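Local coordinates for protein pyridoxamine 5-phosphate-dependent dehydrase (Escherichia coli, PDB 3B8X) that removes the C3'-hydroxyl of GDP-4-keto-6-deoxy-D-mannose by a coupled transamination and deoxygenation in the biosynthesis of L-colitose, a sugar of the bacterial O-antigen, at residues L158-C163 / G176-M181; G48-V53 / V201-E206. The protein carries 1 engineered substitution. One frame throughout, in Å; residues are numbered along the deposited sequence.

Contact 1 of 2, residues L158-C163 / G176-M181; sequences LLEDNC and GTFGLM. With NA (sodium ion), chain N; G4M ([(2R,3S,4R,5R)-5-(2-amino-6-oxo-1,6-dihydro-9H-purin-9-yl)-3,4-dihydroxytetrahydrofuran-2-yl]methyl (2R,3S,4S,5S,6R)-3,4-dihydroxy-5-[({3-hydroxy-2-methyl-5-[(phosphonooxy)methyl]pyridin-4-yl}methyl)amino]-6-methyltetrahydro-2H-pyran-2-yl dihydrogen diphosphate), chain O.
In the large sheet of this aspartate-aminotransferase-like fold, strand 157-161 carries Asp-161, which meets the cofactor, and beside this strand the loop 176-181 closes round the buried carboxylate of Glu-160, whose extended chain reaches into the loop. Glu-160 OE2 is gripped twice, by Phe-178 N on its syn lone pair (2.7 Å) and by Gly-179 N on its anti lone pair (3.1 Å), and also lies in plane at the edge of the Phe-178 ring. Glu-160 OE1 accepts Gly-176 N at 2.7 Å from above the carboxylate plane, and also accepts Asn-136 ND2, just beyond strand 129-135. Backbone bonds flank this grip: Leu-180 N meets Leu-158 O nearly along the C=O axis (2.6 Å), and Glu-160 N donates to Met-181 O (3.0 Å). Gly-179 CA packs against Leu-158 O. Leu-159 CD2 rests on Met-181 CB at 3.9 Å, the two side chains running side by side. Asp-161 points away from the loop, its OD2 2.7 Å from the pyridine N1L of G4M, consistent with a stabilised ring-nitrogen proton. Strand 129-135 borders strand 157-161, strand 181-185 continues from the loop on the other side, and Phe-144 of helix 144-151 stacks on Phe-178.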
loop_
_atom_site.group_PDB
_atom_site.type_symbol
_atom_site.label_atom_id
_atom_site.label_comp_id
_atom_site.label_asym_id
_atom_site.label_seq_id
_atom_site.Cartn_x
_atom_site.Cartn_y
_atom_site.Cartn_z
ATOM N N LEU B 158 10.423 14.468 -16.178
ATOM C CA LEU B 158 9.212 15.161 -15.759
ATOM C C LEU B 158 8.203 14.115 -15.293
ATOM O O LEU B 158 7.886 13.144 -16.046
ATOM C CB LEU B 158 8.607 15.920 -16.950
ATOM C CG LEU B 158 7.260 16.588 -16.734
ATOM C CD1 LEU B 158 7.362 17.714 -15.705
ATOM C CD2 LEU B 158 6.673 17.062 -18.022
ATOM N N LEU B 159 7.690 14.338 -14.072
ATOM C CA LEU B 159 6.662 13.440 -13.516
ATOM C C LEU B 159 5.476 14.304 -13.194
ATOM O O LEU B 159 5.686 15.457 -12.930
ATOM C CB LEU B 159 7.146 12.888 -12.199
ATOM C CG LEU B 159 8.379 12.019 -12.490
ATOM C CD1 LEU B 159 9.047 11.608 -11.194
ATOM C CD2 LEU B 159 7.998 10.843 -13.389
ATOM N N GLU B 160 4.256 13.773 -13.152
ATOM C CA GLU B 160 3.128 14.600 -12.726
ATOM C C GLU B 160 2.424 13.827 -11.645
ATOM O O GLU B 160 2.245 12.615 -11.767
ATOM C CB GLU B 160 2.074 14.705 -13.825
ATOM C CG GLU B 160 2.332 15.752 -14.890
ATOM C CD GLU B 160 1.308 15.665 -16.010
ATOM O OE1 GLU B 160 0.225 16.281 -15.906
ATOM O OE2 GLU B 160 1.545 14.919 -16.986
ATOM N N ASP B 161 2.029 14.512 -10.586
ATOM C CA ASP B 161 1.192 13.886 -9.583
ATOM C C ASP B 161 -0.148 14.499 -10.033
ATOM O O ASP B 161 -0.333 15.704 -9.909
ATOM C CB ASP B 161 1.571 14.325 -8.153
ATOM C CG ASP B 161 0.492 13.922 -7.110
ATOM O OD1 ASP B 161 -0.640 13.673 -7.577
ATOM O OD2 ASP B 161 0.773 13.849 -5.866
ATOM N N ASN B 162 -0.993 13.706 -10.686
ATOM C CA ASN B 162 -2.283 14.171 -11.146
ATOM C C ASN B 162 -3.487 13.678 -10.328
ATOM O O ASN B 162 -4.611 13.641 -10.816
ATOM C CB ASN B 162 -2.547 13.801 -12.605
ATOM C CG ASN B 162 -3.511 14.813 -13.303
ATOM O OD1 ASN B 162 -3.403 16.031 -13.128
ATOM N ND2 ASN B 162 -4.440 14.301 -14.095
ATOM N N CYS B 163 -3.270 13.474 -9.045
ATOM C CA CYS B 163 -4.320 12.988 -8.196
ATOM C C CYS B 163 -5.446 13.986 -7.925
ATOM O O CYS B 163 -6.510 13.558 -7.462
ATOM C CB CYS B 163 -3.692 12.437 -6.900
ATOM S SG CYS B 163 -2.715 10.916 -7.147
ATOM N N GLY B 176 -1.685 14.571 -16.613
ATOM C CA GLY B 176 -1.218 13.233 -16.274
ATOM C C GLY B 176 -0.399 12.623 -17.421
ATOM O O GLY B 176 0.368 11.673 -17.230
ATOM N N THR B 177 -0.591 13.126 -18.631
ATOM C CA THR B 177 0.126 12.540 -19.758
ATOM C C THR B 177 1.329 13.304 -20.300
ATOM O O THR B 177 1.979 12.885 -21.267
ATOM C CB THR B 177 -0.822 12.221 -20.917
ATOM O OG1 THR B 177 -1.229 13.460 -21.516
ATOM C CG2 THR B 177 -2.056 11.439 -20.393
ATOM N N PHE B 178 1.644 14.423 -19.680
ATOM C CA PHE B 178 2.801 15.186 -20.136
ATOM C C PHE B 178 4.120 14.564 -19.652
ATOM O O PHE B 178 5.113 14.531 -20.383
ATOM C CB PHE B 178 2.658 16.599 -19.613
ATOM C CG PHE B 178 1.476 17.337 -20.208
ATOM C CD1 PHE B 178 0.182 17.199 -19.666
ATOM C CD2 PHE B 178 1.640 18.155 -21.313
ATOM C CE1 PHE B 178 -0.881 17.881 -20.199
ATOM C CE2 PHE B 178 0.548 18.815 -21.858
ATOM C CZ PHE B 178 -0.685 18.730 -21.267
ATOM N N GLY B 179 4.091 14.038 -18.431
ATOM C CA GLY B 179 5.231 13.427 -17.774
ATOM C C GLY B 179 5.619 12.050 -18.312
ATOM O O GLY B 179 4.887 11.415 -19.091
ATOM N N LEU B 180 6.794 11.602 -17.902
ATOM C CA LEU B 180 7.233 10.246 -18.222
ATOM C C LEU B 180 6.199 9.307 -17.565
ATOM O O LEU B 180 5.843 8.232 -18.092
ATOM C CB LEU B 180 8.607 10.024 -17.587
ATOM C CG LEU B 180 8.983 8.557 -17.493
ATOM C CD1 LEU B 180 9.132 7.960 -18.907
ATOM C CD2 LEU B 180 10.256 8.424 -16.673
ATOM N N MET B 181 5.749 9.731 -16.383
ATOM C CA MET B 181 4.678 9.064 -15.616
ATOM C C MET B 181 3.703 10.088 -15.095
ATOM O O MET B 181 4.081 11.244 -14.825
ATOM C CB MET B 181 5.220 8.282 -14.419
ATOM C CG MET B 181 5.591 6.844 -14.812
ATOM S SD MET B 181 6.362 5.901 -13.501
ATOM C CE MET B 181 7.951 6.637 -13.461
HETATM NA NA NA N . 2.533 10.878 -22.625
HETATM O OP3 G4M O . -5.934 9.787 -1.346
HETATM P PL G4M O . -4.986 9.021 -2.360
HETATM O OP1 G4M O . -3.922 8.049 -1.615
HETATM O OP2 G4M O . -5.891 8.146 -3.359
HETATM O OP4 G4M O . -4.236 10.116 -3.305
HETATM C C5B G4M O . -3.217 10.708 -2.552
HETATM C C5L G4M O . -2.926 12.024 -3.166
HETATM C C6L G4M O . -1.768 12.178 -3.916
HETATM N N1L G4M O . -1.467 13.355 -4.415
HETATM C C2L G4M O . -2.215 14.425 -4.250
HETATM C C2A G4M O . -1.773 15.758 -4.807
HETATM C C3L G4M O . -3.417 14.369 -3.551
HETATM O O3L G4M O . -4.104 15.516 -3.357
HETATM C C4L G4M O . -3.807 13.102 -3.011
HETATM C C4A G4M O . -4.988 12.945 -2.273
HETATM N N4A G4M O . -5.712 13.988 -1.994
HETATM C C4G G4M O . -6.959 13.804 -1.342
HETATM C C5G G4M O . -7.288 14.963 -0.431
HETATM C C6G G4M O . -7.128 16.292 -1.170
HETATM O O5G G4M O . -8.677 14.761 -0.195
HETATM C C3G G4M O . -6.965 12.537 -0.470
HETATM O O3G G4M O . -7.725 11.548 -1.155
HETATM C C2G G4M O . -7.671 12.839 0.884
HETATM O O2G G4M O . -8.037 11.639 1.573
HETATM C C1G G4M O . -8.923 13.656 0.664
HETATM O O1G G4M O . -9.206 14.269 1.915
HETATM P P2 G4M O . -10.721 14.421 2.377
HETATM O O3P G4M O . -11.606 15.032 1.170
HETATM O O4P G4M O . -10.759 15.537 3.552
HETATM O OPP G4M O . -11.121 12.916 2.797
HETATM P P G4M O . -12.523 12.822 3.577
HETATM O O1P G4M O . -12.766 13.737 4.889
HETATM O O2P G4M O . -12.486 11.288 4.001
HETATM O "O5'" G4M O . -13.708 12.832 2.531
HETATM C "C5'" G4M O . -14.179 14.144 2.303
HETATM C "C4'" G4M O . -15.689 14.116 2.471
HETATM O "O4'" G4M O . -16.226 12.912 1.845
HETATM C "C3'" G4M O . -16.055 14.025 3.970
HETATM O "O3'" G4M O . -17.288 14.712 4.125
HETATM C "C2'" G4M O . -16.206 12.506 4.207
HETATM O "O2'" G4M O . -17.157 12.299 5.258
HETATM C "C1'" G4M O . -16.824 12.095 2.878
HETATM N N9 G4M O . -16.600 10.673 2.596
HETATM C C8 G4M O . -15.396 10.089 2.361
HETATM N N7 G4M O . -15.605 8.813 2.106
HETATM C C4 G4M O . -17.588 9.730 2.461
HETATM C C5 G4M O . -16.945 8.512 2.140
HETATM C C6 G4M O . -17.747 7.334 1.923
HETATM O O6 G4M O . -17.277 6.245 1.633
HETATM N N3 G4M O . -18.918 9.769 2.579
HETATM C C2 G4M O . -19.638 8.673 2.396
HETATM N N1 G4M O . -19.083 7.462 2.069
HETATM N N2 G4M O . -20.989 8.738 2.540
HETATM O O HOH W 1 4.810 10.871 -21.554
HETATM O O HOH W 2 3.945 12.339 -24.111
HETATM O O HOH W 3 1.600 9.185 -20.710
HETATM O O HOH W 4 0.332 10.712 -24.048
#

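Contact 2 of 2, residues G48-V53 / V201-E206; sequences GSKYAV and VTDDEE. With NA (sodium ion), chain N.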
loop_
_atom_site.group_PDB
_atom_site.type_symbol
_atom_site.label_atom_id
_atom_site.label_comp_id
_atom_site.label_asym_id
_atom_site.label_seq_id
_atom_site.Cartn_x
_atom_site.Cartn_y
_atom_site.Cartn_z
ATOM N N GLY B 48 -5.217 9.043 -23.036
ATOM C CA GLY B 48 -4.280 9.094 -24.128
ATOM C C GLY B 48 -2.903 8.637 -23.724
ATOM O O GLY B 48 -1.924 9.136 -24.251
ATOM N N SER B 49 -2.791 7.647 -22.851
ATOM C CA SER B 49 -1.449 7.110 -22.547
ATOM C C SER B 49 -1.340 5.706 -23.170
ATOM O O SER B 49 -2.344 5.056 -23.448
ATOM C CB SER B 49 -1.205 7.040 -21.031
ATOM O OG SER B 49 -2.223 6.257 -20.447
ATOM N N LYS B 50 -0.139 5.192 -23.385
ATOM C CA LYS B 50 -0.135 3.854 -23.951
ATOM C C LYS B 50 -0.530 2.866 -22.886
ATOM O O LYS B 50 -1.150 1.850 -23.178
ATOM C CB LYS B 50 1.226 3.437 -24.497
ATOM C CG LYS B 50 1.886 4.513 -25.361
ATOM C CD LYS B 50 3.315 4.154 -25.759
ATOM C CE LYS B 50 3.403 3.695 -27.212
ATOM N NZ LYS B 50 3.487 2.201 -27.347
ATOM N N TYR B 51 -0.136 3.140 -21.648
ATOM C CA TYR B 51 -0.376 2.174 -20.606
ATOM C C TYR B 51 -0.977 2.773 -19.370
ATOM O O TYR B 51 -0.763 3.944 -19.071
ATOM C CB TYR B 51 0.970 1.621 -20.173
ATOM C CG TYR B 51 1.767 1.053 -21.282
ATOM C CD1 TYR B 51 2.875 1.720 -21.772
ATOM C CD2 TYR B 51 1.453 -0.195 -21.797
ATOM C CE1 TYR B 51 3.619 1.179 -22.795
ATOM C CE2 TYR B 51 2.213 -0.760 -22.781
ATOM C CZ TYR B 51 3.287 -0.060 -23.276
ATOM O OH TYR B 51 4.033 -0.631 -24.264
ATOM N N ALA B 52 -1.611 1.907 -18.589
ATOM C CA ALA B 52 -2.180 2.292 -17.300
ATOM C C ALA B 52 -2.010 1.124 -16.318
ATOM O O ALA B 52 -2.158 -0.050 -16.712
ATOM C CB ALA B 52 -3.662 2.644 -17.453
ATOM N N VAL B 53 -1.617 1.440 -15.081
ATOM C CA VAL B 53 -1.463 0.425 -14.021
ATOM C C VAL B 53 -2.247 0.894 -12.814
ATOM O O VAL B 53 -1.841 1.846 -12.173
ATOM C CB VAL B 53 -0.038 0.174 -13.527
ATOM C CG1 VAL B 53 -0.076 -0.876 -12.423
ATOM C CG2 VAL B 53 0.908 -0.327 -14.650
ATOM N N VAL B 201 0.067 6.097 -15.202
ATOM C CA VAL B 201 0.006 5.984 -16.644
ATOM C C VAL B 201 1.409 6.349 -17.180
ATOM O O VAL B 201 2.151 7.111 -16.554
ATOM C CB VAL B 201 -1.089 6.915 -17.274
ATOM C CG1 VAL B 201 -2.423 6.731 -16.566
ATOM C CG2 VAL B 201 -0.652 8.366 -17.223
ATOM N N THR B 202 1.750 5.756 -18.321
ATOM C CA THR B 202 3.025 5.986 -18.988
ATOM C C THR B 202 2.924 5.505 -20.428
ATOM O O THR B 202 1.927 4.865 -20.843
ATOM C CB THR B 202 4.219 5.363 -18.219
ATOM O OG1 THR B 202 5.458 5.633 -18.886
ATOM C CG2 THR B 202 4.027 3.858 -18.050
ATOM N N ASP B 203 3.917 5.910 -21.220
ATOM C CA ASP B 203 3.966 5.506 -22.620
ATOM C C ASP B 203 5.163 4.579 -22.735
ATOM O O ASP B 203 5.360 3.933 -23.749
ATOM C CB ASP B 203 4.138 6.714 -23.528
ATOM C CG ASP B 203 2.872 7.489 -23.693
ATOM O OD1 ASP B 203 1.742 6.943 -23.519
ATOM O OD2 ASP B 203 3.035 8.676 -24.027
ATOM N N ASP B 204 5.946 4.523 -21.663
ATOM C CA ASP B 204 7.128 3.694 -21.588
ATOM C C ASP B 204 6.856 2.231 -21.240
ATOM O O ASP B 204 6.431 1.904 -20.130
ATOM C CB ASP B 204 8.102 4.318 -20.588
ATOM C CG ASP B 204 9.503 3.749 -20.715
ATOM O OD1 ASP B 204 9.717 2.547 -20.381
ATOM O OD2 ASP B 204 10.390 4.489 -21.196
ATOM N N GLU B 205 7.149 1.349 -22.187
ATOM C CA GLU B 205 6.957 -0.081 -21.987
ATOM C C GLU B 205 7.806 -0.673 -20.874
ATOM O O GLU B 205 7.331 -1.596 -20.211
ATOM C CB GLU B 205 7.155 -0.861 -23.284
ATOM C CG GLU B 205 6.978 -2.373 -23.119
ATOM C CD GLU B 205 7.031 -3.110 -24.462
ATOM O OE1 GLU B 205 7.830 -2.668 -25.313
ATOM O OE2 GLU B 205 6.289 -4.107 -24.638
ATOM N N GLU B 206 9.038 -0.176 -20.666
ATOM C CA GLU B 206 9.897 -0.686 -19.567
ATOM C C GLU B 206 9.336 -0.303 -18.197
ATOM O O GLU B 206 9.255 -1.131 -17.274
ATOM C CB GLU B 206 11.361 -0.221 -19.618
ATOM C CG GLU B 206 12.244 -0.945 -18.564
ATOM C CD GLU B 206 13.636 -0.336 -18.423
ATOM O OE1 GLU B 206 13.798 0.792 -18.920
ATOM O OE2 GLU B 206 14.532 -0.930 -17.767
HETATM NA NA NA N . 2.533 10.878 -22.625
HETATM O O HOH W 5 0.236 7.651 -25.593
HETATM O O HOH W 4 0.332 10.712 -24.048
HETATM O O HOH W 1 4.810 10.871 -21.554
HETATM O O HOH W 2 3.945 12.339 -24.111
HETATM O O HOH W 3 1.600 9.185 -20.710
#
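The start of strand 51-55 pairs antiparallel with the end of strand 198-202. Tyr-51 and Thr-202 form a hydrogen-bonded pair: Tyr-51 N reaches Thr-202 O at 2.8 Å, nearly along the C=O axis, and Thr-202 N returns to Tyr-51 O at 3.2 Å from above the carbonyl plane. Ala-52 and Val-201 follow as a non-hydrogen-bonded pair. Lys-50 and Tyr-51 both face Thr-202, a classic beta bulge. Among side-chain polar bonds, Asp-203 OD1 takes Lys-50 N at 2.6 Å, nearly along its C-O axis, while Asp-203 OD2 binds the sodium ion at 2.7 Å; this probably fixes the carboxylate's rotation. One water bridges Asp-203 OD1 and Gly-48 O, which also accepts from a sodium-bound water. Ser-49 OG, in the crowded position between N and C (chi1 57°), turns back to donate to Tyr-51 O, which thus accepts twice. Before helix 205-214, Thr-202 OG1 accepts Asp-204 N in an ST turn and also bonds Leu-180 O, while Asp-204 OD1, at the N-cap, accepts from Ile-207 N and, weakly, from Glu-206 N. The Tyr-51 ring packs by van der Waals contact, turning an edge to the backbone of Asp-203, with Lys-50 CB near the rim of one face and Tyr-51 OH 3.3 Å from Glu-205 CB. Ala-52 CB and Val-201 CG1, 4.4 Å apart, are the apolar pair. Strand 51-55 is an edge strand of the sheet within this chain; Ala-52 and Val-201 pack on Phe-43 of helix 34-47, Tyr-51 stacks on Tyr-208 of helix 205-214, and strand 181-185 lies beyond strand 198-202.

Overall arrangement
Contact 1 is nested along the chain inside the loop closed by contact 2, and both belong to the same mixed sheet, their centres about 11 Å apart. The loop 176-181 leads into strand 181-185, which lies between strands 157-161 and 198-202. The contacts are joined directly by a probable hydrogen bond of 2.7 Å between Leu-180 O and Thr-202 OG1, by packing of Met-181 CG on Thr-202 CB, and by one sodium ion held by Thr-177 O of contact 1 and Asp-203 OD2 of contact 2, with four waters completing its shell. Contact 1 reaches the cofactor adduct through Asp-161 and Cys-163, whereas the side chain of Val-201 in contact 2 stays about 14 Å from a bound G4M.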